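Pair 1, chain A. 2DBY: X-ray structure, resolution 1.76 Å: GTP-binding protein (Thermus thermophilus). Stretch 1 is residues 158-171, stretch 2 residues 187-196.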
# COMPACT_ATOMS: atom_id res chain seq x y z
N ARG A 158 15.60 32.03 4.44
CA ARG A 158 14.61 31.74 5.48
C ARG A 158 13.57 30.67 5.10
O ARG A 158 12.93 30.07 5.97
CB ARG A 158 13.88 33.02 5.92
CG ARG A 158 12.83 33.53 4.93
CD ARG A 158 11.88 34.54 5.60
NE ARG A 158 10.73 34.87 4.75
CZ ARG A 158 9.69 35.61 5.14
NH1 ARG A 158 9.64 36.10 6.37
NH2 ARG A 158 8.69 35.86 4.30
N GLU A 159 13.39 30.43 3.80
CA GLU A 159 12.42 29.43 3.35
C GLU A 159 12.81 28.02 3.77
O GLU A 159 11.99 27.10 3.73
CB GLU A 159 12.28 29.48 1.82
CG GLU A 159 10.94 30.02 1.32
CD GLU A 159 10.53 31.31 2.00
OE1 GLU A 159 10.05 31.26 3.16
OE2 GLU A 159 10.68 32.39 1.38
N ARG A 160 14.07 27.84 4.15
CA ARG A 160 14.56 26.54 4.56
C ARG A 160 14.38 26.35 6.07
O ARG A 160 14.43 25.24 6.59
CB ARG A 160 16.06 26.43 4.21
CG ARG A 160 16.38 26.67 2.72
CD ARG A 160 15.73 25.58 1.88
NE ARG A 160 16.48 24.33 1.98
CZ ARG A 160 15.97 23.13 1.70
NH1 ARG A 160 14.70 23.03 1.32
NH2 ARG A 160 16.72 22.04 1.80
N LEU A 161 14.15 27.45 6.78
CA LEU A 161 14.02 27.37 8.24
C LEU A 161 12.97 26.37 8.76
O LEU A 161 13.22 25.64 9.75
CB LEU A 161 13.77 28.78 8.78
CG LEU A 161 13.76 28.96 10.30
CD1 LEU A 161 15.00 28.36 10.93
CD2 LEU A 161 13.67 30.44 10.59
N PRO A 162 11.79 26.31 8.13
CA PRO A 162 10.81 25.35 8.65
C PRO A 162 11.31 23.90 8.60
O PRO A 162 11.01 23.09 9.49
CB PRO A 162 9.59 25.57 7.76
CG PRO A 162 9.71 27.04 7.39
CD PRO A 162 11.18 27.21 7.14
N LEU A 163 12.06 23.54 7.56
CA LEU A 163 12.57 22.17 7.50
C LEU A 163 13.58 21.94 8.62
O LEU A 163 13.62 20.86 9.23
CB LEU A 163 13.23 21.90 6.14
CG LEU A 163 12.24 21.65 4.99
CD1 LEU A 163 11.55 22.96 4.58
CD2 LEU A 163 13.02 21.06 3.82
N LEU A 164 14.40 22.94 8.91
CA LEU A 164 15.38 22.80 9.98
C LEU A 164 14.66 22.57 11.32
O LEU A 164 15.06 21.71 12.11
CB LEU A 164 16.26 24.07 10.08
CG LEU A 164 17.22 24.12 11.27
CD1 LEU A 164 18.29 23.01 11.15
CD2 LEU A 164 17.88 25.50 11.31
N GLU A 165 13.60 23.35 11.59
CA GLU A 165 12.89 23.21 12.87
C GLU A 165 12.17 21.87 12.98
O GLU A 165 12.10 21.26 14.05
CB GLU A 165 11.94 24.38 13.07
CG GLU A 165 12.69 25.75 13.04
CD GLU A 165 13.95 25.74 13.90
OE1 GLU A 165 15.05 25.52 13.34
OE2 GLU A 165 13.84 25.93 15.13
N ALA A 166 11.66 21.38 11.85
CA ALA A 166 11.01 20.07 11.84
C ALA A 166 12.07 19.01 12.16
O ALA A 166 11.85 18.07 12.94
CB ALA A 166 10.39 19.81 10.47
N ALA A 167 13.23 19.13 11.52
CA ALA A 167 14.32 18.19 11.74
C ALA A 167 14.75 18.18 13.22
O ALA A 167 15.04 17.12 13.78
CB ALA A 167 15.52 18.54 10.82
N GLU A 168 14.79 19.36 13.85
CA GLU A 168 15.18 19.45 15.28
C GLU A 168 14.22 18.60 16.11
O GLU A 168 14.63 17.89 17.03
CB GLU A 168 15.09 20.90 15.79
CG GLU A 168 16.02 21.96 15.16
CD GLU A 168 17.44 21.91 15.68
OE1 GLU A 168 18.22 22.84 15.36
OE2 GLU A 168 17.79 20.94 16.40
N GLY A 169 12.93 18.70 15.79
CA GLY A 169 11.92 17.96 16.54
C GLY A 169 12.01 16.47 16.31
O GLY A 169 11.96 15.69 17.25
N LEU A 170 12.16 16.08 15.05
CA LEU A 170 12.29 14.67 14.71
C LEU A 170 13.53 14.09 15.38
O LEU A 170 13.51 12.96 15.81
CB LEU A 170 12.37 14.51 13.18
CG LEU A 170 11.00 14.71 12.49
CD1 LEU A 170 11.17 15.04 11.03
CD2 LEU A 170 10.16 13.44 12.68
N TYR A 171 14.60 14.87 15.46
CA TYR A 171 15.81 14.33 16.08
C TYR A 171 15.58 13.99 17.56
O TYR A 171 16.07 12.97 18.04
CB TYR A 171 16.96 15.32 15.93
CG TYR A 171 18.32 14.69 16.20
CD1 TYR A 171 18.83 13.70 15.36
CD2 TYR A 171 19.10 15.11 17.28
CE1 TYR A 171 20.09 13.15 15.59
CE2 TYR A 171 20.34 14.57 17.51
CZ TYR A 171 20.84 13.59 16.67
OH TYR A 171 22.08 13.06 16.89
N GLU A 187 2.86 21.29 9.18
CA GLU A 187 3.28 21.70 7.85
C GLU A 187 4.80 21.58 7.69
O GLU A 187 5.28 21.13 6.66
CB GLU A 187 2.86 23.14 7.57
CG GLU A 187 3.17 23.60 6.15
CD GLU A 187 2.76 25.04 5.88
OE1 GLU A 187 1.57 25.37 6.05
OE2 GLU A 187 3.65 25.84 5.49
N ALA A 188 5.54 22.00 8.71
CA ALA A 188 7.00 21.93 8.62
C ALA A 188 7.50 20.49 8.51
O ALA A 188 8.36 20.19 7.69
CB ALA A 188 7.64 22.61 9.83
N VAL A 189 6.95 19.59 9.32
CA VAL A 189 7.36 18.19 9.27
C VAL A 189 7.01 17.59 7.90
O VAL A 189 7.79 16.83 7.31
CB VAL A 189 6.69 17.40 10.43
CG1 VAL A 189 6.85 15.87 10.21
CG2 VAL A 189 7.33 17.82 11.76
N ALA A 190 5.86 17.95 7.37
CA ALA A 190 5.48 17.42 6.07
C ALA A 190 6.46 17.86 4.98
O ALA A 190 6.82 17.06 4.11
CB ALA A 190 4.07 17.87 5.72
N ARG A 191 6.89 19.12 5.01
CA ARG A 191 7.83 19.61 3.99
C ARG A 191 9.17 18.91 4.14
O ARG A 191 9.82 18.54 3.17
CB ARG A 191 8.03 21.12 4.12
CG ARG A 191 6.82 21.93 3.72
CD ARG A 191 7.12 23.42 3.86
NE ARG A 191 8.28 23.81 3.07
CZ ARG A 191 8.91 24.98 3.19
NH1 ARG A 191 8.48 25.86 4.07
NH2 ARG A 191 9.95 25.28 2.42
N PHE A 192 9.60 18.71 5.38
CA PHE A 192 10.86 18.05 5.60
C PHE A 192 10.84 16.60 5.09
O PHE A 192 11.76 16.16 4.39
CB PHE A 192 11.22 18.05 7.09
CG PHE A 192 12.46 17.26 7.40
CD1 PHE A 192 13.72 17.83 7.18
CD2 PHE A 192 12.38 15.93 7.79
CE1 PHE A 192 14.88 17.08 7.34
CE2 PHE A 192 13.53 15.17 7.96
CZ PHE A 192 14.79 15.75 7.73
N LEU A 193 9.78 15.86 5.42
CA LEU A 193 9.73 14.45 5.03
C LEU A 193 9.56 14.23 3.53
O LEU A 193 9.93 13.18 3.01
CB LEU A 193 8.63 13.71 5.82
CG LEU A 193 8.92 13.51 7.32
CD1 LEU A 193 7.71 12.88 8.01
CD2 LEU A 193 10.16 12.61 7.47
N LYS A 194 9.00 15.22 2.84
CA LYS A 194 8.84 15.11 1.40
C LYS A 194 10.24 15.20 0.79
O LYS A 194 10.58 14.45 -0.12
CB LYS A 194 7.98 16.26 0.87
CG LYS A 194 7.68 16.16 -0.63
CD LYS A 194 6.90 17.39 -1.11
CE LYS A 194 6.76 17.41 -2.63
NZ LYS A 194 6.32 18.75 -3.14
N GLU A 195 11.06 16.10 1.32
CA GLU A 195 12.42 16.28 0.83
C GLU A 195 13.36 15.17 1.30
O GLU A 195 14.24 14.74 0.55
CB GLU A 195 12.98 17.64 1.27
CG GLU A 195 14.47 17.79 1.03
CD GLU A 195 14.95 19.23 1.17
OE1 GLU A 195 14.36 20.12 0.51
OE2 GLU A 195 15.93 19.48 1.92
N THR A 196 13.18 14.74 2.55
CA THR A 196 14.02 13.70 3.17
C THR A 196 13.13 12.59 3.73
O THR A 196 12.72 12.61 4.90
CB THR A 196 14.84 14.32 4.32
OG1 THR A 196 15.63 15.41 3.80
CG2 THR A 196 15.78 13.29 4.94

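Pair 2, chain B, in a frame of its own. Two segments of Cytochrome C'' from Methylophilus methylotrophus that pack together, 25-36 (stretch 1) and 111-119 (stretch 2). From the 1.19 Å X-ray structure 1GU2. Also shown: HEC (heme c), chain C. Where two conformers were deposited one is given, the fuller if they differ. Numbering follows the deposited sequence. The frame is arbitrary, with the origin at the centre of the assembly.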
# COMPACT_ATOMS: atom_id res chain seq x y z
N ALA B 25 -5.82 0.84 -16.15
CA ALA B 25 -4.85 1.78 -15.62
C ALA B 25 -5.13 2.01 -14.17
O ALA B 25 -6.25 1.88 -13.71
CB ALA B 25 -4.94 3.08 -16.42
N PRO B 26 -4.11 2.38 -13.41
CA PRO B 26 -4.32 2.67 -11.98
C PRO B 26 -5.29 3.80 -11.68
O PRO B 26 -5.36 4.82 -12.39
CB PRO B 26 -2.93 3.11 -11.51
CG PRO B 26 -1.97 2.65 -12.50
CD PRO B 26 -2.70 2.44 -13.80
N SER B 27 -5.98 3.67 -10.57
CA SER B 27 -6.82 4.70 -10.00
C SER B 27 -6.28 5.11 -8.64
O SER B 27 -6.37 4.32 -7.70
CB SER B 27 -8.23 4.14 -9.76
OG SER B 27 -8.99 5.08 -9.01
N ILE B 28 -5.75 6.32 -8.58
CA ILE B 28 -5.29 6.77 -7.28
C ILE B 28 -6.43 7.02 -6.30
O ILE B 28 -6.22 6.85 -5.09
CB ILE B 28 -4.42 8.00 -7.48
CG1 ILE B 28 -3.06 7.36 -7.90
CG2 ILE B 28 -4.21 8.98 -6.38
CD1 ILE B 28 -2.48 8.33 -8.84
N THR B 29 -7.61 7.37 -6.78
CA THR B 29 -8.78 7.46 -5.93
C THR B 29 -9.09 6.12 -5.26
O THR B 29 -9.37 6.03 -4.04
CB THR B 29 -9.99 7.96 -6.75
OG1 THR B 29 -9.77 9.28 -7.22
CG2 THR B 29 -11.21 8.09 -5.82
N ASP B 30 -9.07 5.06 -6.08
CA ASP B 30 -9.34 3.75 -5.48
C ASP B 30 -8.24 3.32 -4.56
O ASP B 30 -8.52 2.66 -3.55
CB ASP B 30 -9.57 2.72 -6.59
CG ASP B 30 -10.89 2.90 -7.34
OD1 ASP B 30 -10.94 2.32 -8.46
OD2 ASP B 30 -11.81 3.56 -6.84
N GLY B 31 -7.00 3.65 -4.85
CA GLY B 31 -5.91 3.32 -3.92
C GLY B 31 -6.06 4.02 -2.59
O GLY B 31 -5.83 3.39 -1.55
N LYS B 32 -6.46 5.29 -2.59
CA LYS B 32 -6.71 6.01 -1.37
C LYS B 32 -7.90 5.43 -0.59
O LYS B 32 -7.87 5.28 0.64
CB LYS B 32 -6.93 7.52 -1.69
CG LYS B 32 -7.14 8.36 -0.47
CD LYS B 32 -7.34 9.83 -0.81
CE LYS B 32 -7.21 10.71 0.41
NZ LYS B 32 -6.93 12.10 0.01
N ILE B 33 -8.98 5.07 -1.30
CA ILE B 33 -10.12 4.46 -0.62
C ILE B 33 -9.71 3.14 -0.00
O ILE B 33 -10.10 2.89 1.15
CB ILE B 33 -11.28 4.28 -1.60
CG1 ILE B 33 -11.93 5.60 -2.00
CG2 ILE B 33 -12.31 3.29 -1.04
CD1 ILE B 33 -12.86 5.54 -3.18
N PHE B 34 -8.93 2.33 -0.69
CA PHE B 34 -8.46 1.06 -0.17
C PHE B 34 -7.66 1.29 1.11
O PHE B 34 -7.80 0.57 2.10
CB PHE B 34 -7.61 0.41 -1.25
CG PHE B 34 -6.77 -0.78 -0.82
CD1 PHE B 34 -5.42 -0.57 -0.50
CD2 PHE B 34 -7.32 -2.05 -0.75
CE1 PHE B 34 -4.61 -1.63 -0.15
CE2 PHE B 34 -6.49 -3.12 -0.40
CZ PHE B 34 -5.18 -2.87 -0.09
N PHE B 35 -6.80 2.30 1.15
CA PHE B 35 -5.93 2.59 2.30
C PHE B 35 -6.70 3.01 3.54
O PHE B 35 -6.29 2.68 4.65
CB PHE B 35 -4.93 3.68 1.86
CG PHE B 35 -3.91 4.08 2.88
CD1 PHE B 35 -2.90 3.21 3.31
CD2 PHE B 35 -3.93 5.36 3.45
CE1 PHE B 35 -1.97 3.58 4.27
CE2 PHE B 35 -3.00 5.77 4.39
CZ PHE B 35 -2.02 4.87 4.80
N ASN B 36 -7.81 3.73 3.34
CA ASN B 36 -8.61 4.24 4.44
C ASN B 36 -9.81 3.41 4.79
O ASN B 36 -10.46 3.66 5.81
CB ASN B 36 -9.05 5.69 4.13
CG ASN B 36 -7.86 6.62 4.17
OD1 ASN B 36 -7.41 7.05 5.22
ND2 ASN B 36 -7.34 6.98 2.98
N ASN B 111 -3.00 0.24 -7.73
CA ASN B 111 -3.69 1.44 -7.32
C ASN B 111 -3.06 2.03 -6.06
O ASN B 111 -2.91 3.25 -5.93
CB ASN B 111 -5.19 1.16 -7.01
CG ASN B 111 -6.05 0.88 -8.22
OD1 ASN B 111 -5.64 1.15 -9.36
ND2 ASN B 111 -7.25 0.37 -7.96
N PHE B 112 -2.68 1.16 -5.11
CA PHE B 112 -2.10 1.63 -3.87
C PHE B 112 -0.72 2.25 -4.08
O PHE B 112 -0.45 3.30 -3.52
CB PHE B 112 -2.06 0.48 -2.86
CG PHE B 112 -1.38 0.92 -1.57
CD1 PHE B 112 -0.16 0.38 -1.19
CD2 PHE B 112 -1.99 1.88 -0.79
CE1 PHE B 112 0.45 0.80 -0.02
CE2 PHE B 112 -1.39 2.33 0.35
CZ PHE B 112 -0.18 1.78 0.71
N ILE B 113 0.15 1.60 -4.86
CA ILE B 113 1.48 2.16 -5.08
C ILE B 113 1.38 3.44 -5.88
O ILE B 113 2.09 4.41 -5.60
CB ILE B 113 2.45 1.11 -5.66
CG1 ILE B 113 2.57 -0.13 -4.77
CG2 ILE B 113 3.78 1.77 -5.95
CD1 ILE B 113 3.38 -1.27 -5.36
N ALA B 114 0.47 3.52 -6.84
CA ALA B 114 0.26 4.75 -7.59
C ALA B 114 -0.18 5.83 -6.64
O ALA B 114 0.29 6.96 -6.68
CB ALA B 114 -0.76 4.53 -8.69
N TYR B 115 -1.08 5.51 -5.71
CA TYR B 115 -1.49 6.50 -4.68
C TYR B 115 -0.29 6.94 -3.85
O TYR B 115 -0.07 8.13 -3.57
CB TYR B 115 -2.63 5.89 -3.83
CG TYR B 115 -2.82 6.65 -2.53
CD1 TYR B 115 -3.21 7.98 -2.55
CD2 TYR B 115 -2.59 6.06 -1.29
CE1 TYR B 115 -3.38 8.65 -1.34
CE2 TYR B 115 -2.75 6.71 -0.07
CZ TYR B 115 -3.16 8.02 -0.15
OH TYR B 115 -3.28 8.74 1.00
N LEU B 116 0.57 6.01 -3.41
CA LEU B 116 1.79 6.38 -2.65
C LEU B 116 2.66 7.38 -3.42
O LEU B 116 3.27 8.26 -2.75
CB LEU B 116 2.62 5.17 -2.33
CG LEU B 116 2.09 4.18 -1.30
CD1 LEU B 116 3.12 3.08 -1.07
CD2 LEU B 116 1.74 4.81 0.03
N LEU B 117 2.75 7.28 -4.74
CA LEU B 117 3.56 8.20 -5.56
C LEU B 117 3.03 9.62 -5.47
O LEU B 117 3.76 10.57 -5.76
CB LEU B 117 3.61 7.77 -7.03
CG LEU B 117 4.32 6.46 -7.36
CD1 LEU B 117 4.21 6.10 -8.83
CD2 LEU B 117 5.76 6.51 -6.90
N THR B 118 1.78 9.80 -5.09
CA THR B 118 1.18 11.11 -5.09
C THR B 118 1.22 11.81 -3.72
O THR B 118 0.90 13.00 -3.65
CB THR B 118 -0.33 11.11 -5.48
OG1 THR B 118 -1.13 10.46 -4.47
CG2 THR B 118 -0.45 10.44 -6.81
N GLU B 119 1.58 11.08 -2.68
CA GLU B 119 1.61 11.57 -1.30
C GLU B 119 3.03 11.93 -0.96
O GLU B 119 3.90 11.24 -0.46
CB GLU B 119 1.01 10.56 -0.32
CG GLU B 119 -0.48 10.38 -0.55
CD GLU B 119 -1.27 11.43 0.18
OE1 GLU B 119 -0.83 12.58 0.35
OE2 GLU B 119 -2.40 11.13 0.62
FE HEC C . 1.44 -2.04 6.81
CHA HEC C . 4.83 -2.25 6.41
CHB HEC C . 1.10 -1.37 3.48
CHC HEC C . -1.97 -2.34 7.13
CHD HEC C . 1.82 -2.35 10.20
NA HEC C . 2.70 -1.78 5.27
C1A HEC C . 4.10 -1.92 5.28
C2A HEC C . 4.62 -1.69 3.96
C3A HEC C . 3.58 -1.40 3.16
C4A HEC C . 2.38 -1.49 3.95
CMA HEC C . 3.61 -1.07 1.64
CAA HEC C . 6.11 -1.78 3.58
CBA HEC C . 6.51 -3.17 3.07
CGA HEC C . 7.95 -3.25 2.73
O1A HEC C . 8.54 -4.35 2.88
O2A HEC C . 8.56 -2.26 2.30
NB HEC C . -0.12 -1.90 5.54
C1B HEC C . -0.06 -1.64 4.20
C2B HEC C . -1.40 -1.74 3.63
C3B HEC C . -2.26 -2.04 4.65
C4B HEC C . -1.45 -2.11 5.85
CMB HEC C . -1.76 -1.55 2.15
CAB HEC C . -3.79 -2.24 4.63
CBB HEC C . -4.19 -3.37 3.69
NC HEC C . 0.18 -2.28 8.35
C1C HEC C . -1.21 -2.35 8.28
C2C HEC C . -1.75 -2.38 9.63
C3C HEC C . -0.70 -2.37 10.49
C4C HEC C . 0.50 -2.31 9.71
CMC HEC C . -3.27 -2.38 9.90
CAC HEC C . -0.69 -2.30 12.02
CBC HEC C . -1.43 -3.46 12.68
ND HEC C . 2.99 -2.25 8.03
C1D HEC C . 2.95 -2.40 9.43
C2D HEC C . 4.26 -2.72 9.92
C3D HEC C . 5.08 -2.88 8.84
C4D HEC C . 4.33 -2.46 7.68
CMD HEC C . 4.63 -2.91 11.41
CAD HEC C . 6.52 -3.45 8.86
CBD HEC C . 7.56 -2.45 9.41
CGD HEC C . 8.18 -1.56 8.34
O1D HEC C . 8.71 -0.46 8.65
O2D HEC C . 8.17 -1.96 7.14
O HOH W 1 -7.87 -0.34 -5.19
O HOH W 2 -9.40 0.65 -9.90
O HOH W 3 -4.30 12.57 -1.37
O HOH W 4 -5.25 8.90 2.78

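The sharpest difference lies at the crossing point, where pair 1 has Ala A166 and pair 2 has Gly B31. In pair 1 the methyl of Ala A166 is itself the filler. Its CB lies 3.6 Å from Val A189 CA and 3.9 Å from Phe A192 CB. In pair 2 no side chain stands between the backbones, and Gly B31 CA comes to 3.6 Å from Asn B111 O. A CB built on Gly B31 would fall 2.2 Å from Asn B111 O, a clash.

The backbone frame is shared. Two helices cross nearly at right angles, at -92° in pair 1 and -98° in pair 2. The central residues superpose with an RMSD of 0.6 Å. The helix axes approach to 7.9 Å in pair 1 and 7.3 Å in pair 2. Buried area is almost equal, 625 and 630 Å².

One aromatic knob is common to both. Phe A192 matches Tyr B115, and both have chi1 in t. Phe A192 sits among Leu A163, Ala A166, Ala A167 and Leu A170. Tyr B115 sits among the matching Ile B28, Gly B31, Lys B32 and Phe B35. The wall differs in chemistry. Ala A167 CB packs off-centre on the Phe A192 ring, 3.8 Å from Phe A192 CE1. Lys B32 instead lays its CB over the face of the tyrosine ring, 3.7 Å from Tyr B115 CE1.

At the next turn, Leu A170 matches Phe B35. Leu A170 CD1 reaches Phe A192 CD2 at 3.6 Å. Phe B35 CD1 meets Phe B112 CE2 at 3.4 Å, where Val A189 stands in pair 1. The two phenylalanine rings are near parallel but slid apart, so they barely overlap. Phe B112 also carries a heme c methyl over one face, with its CE1 3.9 Å from HEC CMB.

The polar contacts are placed differently. In pair 1 a salt bridge joins Arg A160 to Glu A195, with Arg A160 NH2 2.7 Å from Glu A195 OE2. Arg A191 NH2 donates to Glu A159 O at 3.0 Å, while Leu A163 CD1 covers one face of its guanidinium. In pair 2 the matches of Arg A191 and Glu A195 are the smaller Ala B114 and Thr B118. Ile B28 packs on both, with its CD1 3.6 Å from Thr B118 CG2. The direct hydrogen bond runs from Ser B27 N to Asn B111 OD1, 2.8 Å. These residues match Pro A162 and Ala A188, which have no hydrogen bond between them; Ala A188 CB lies 3.4 Å from Pro A162 O and 4.1 Å from Pro A162 CB.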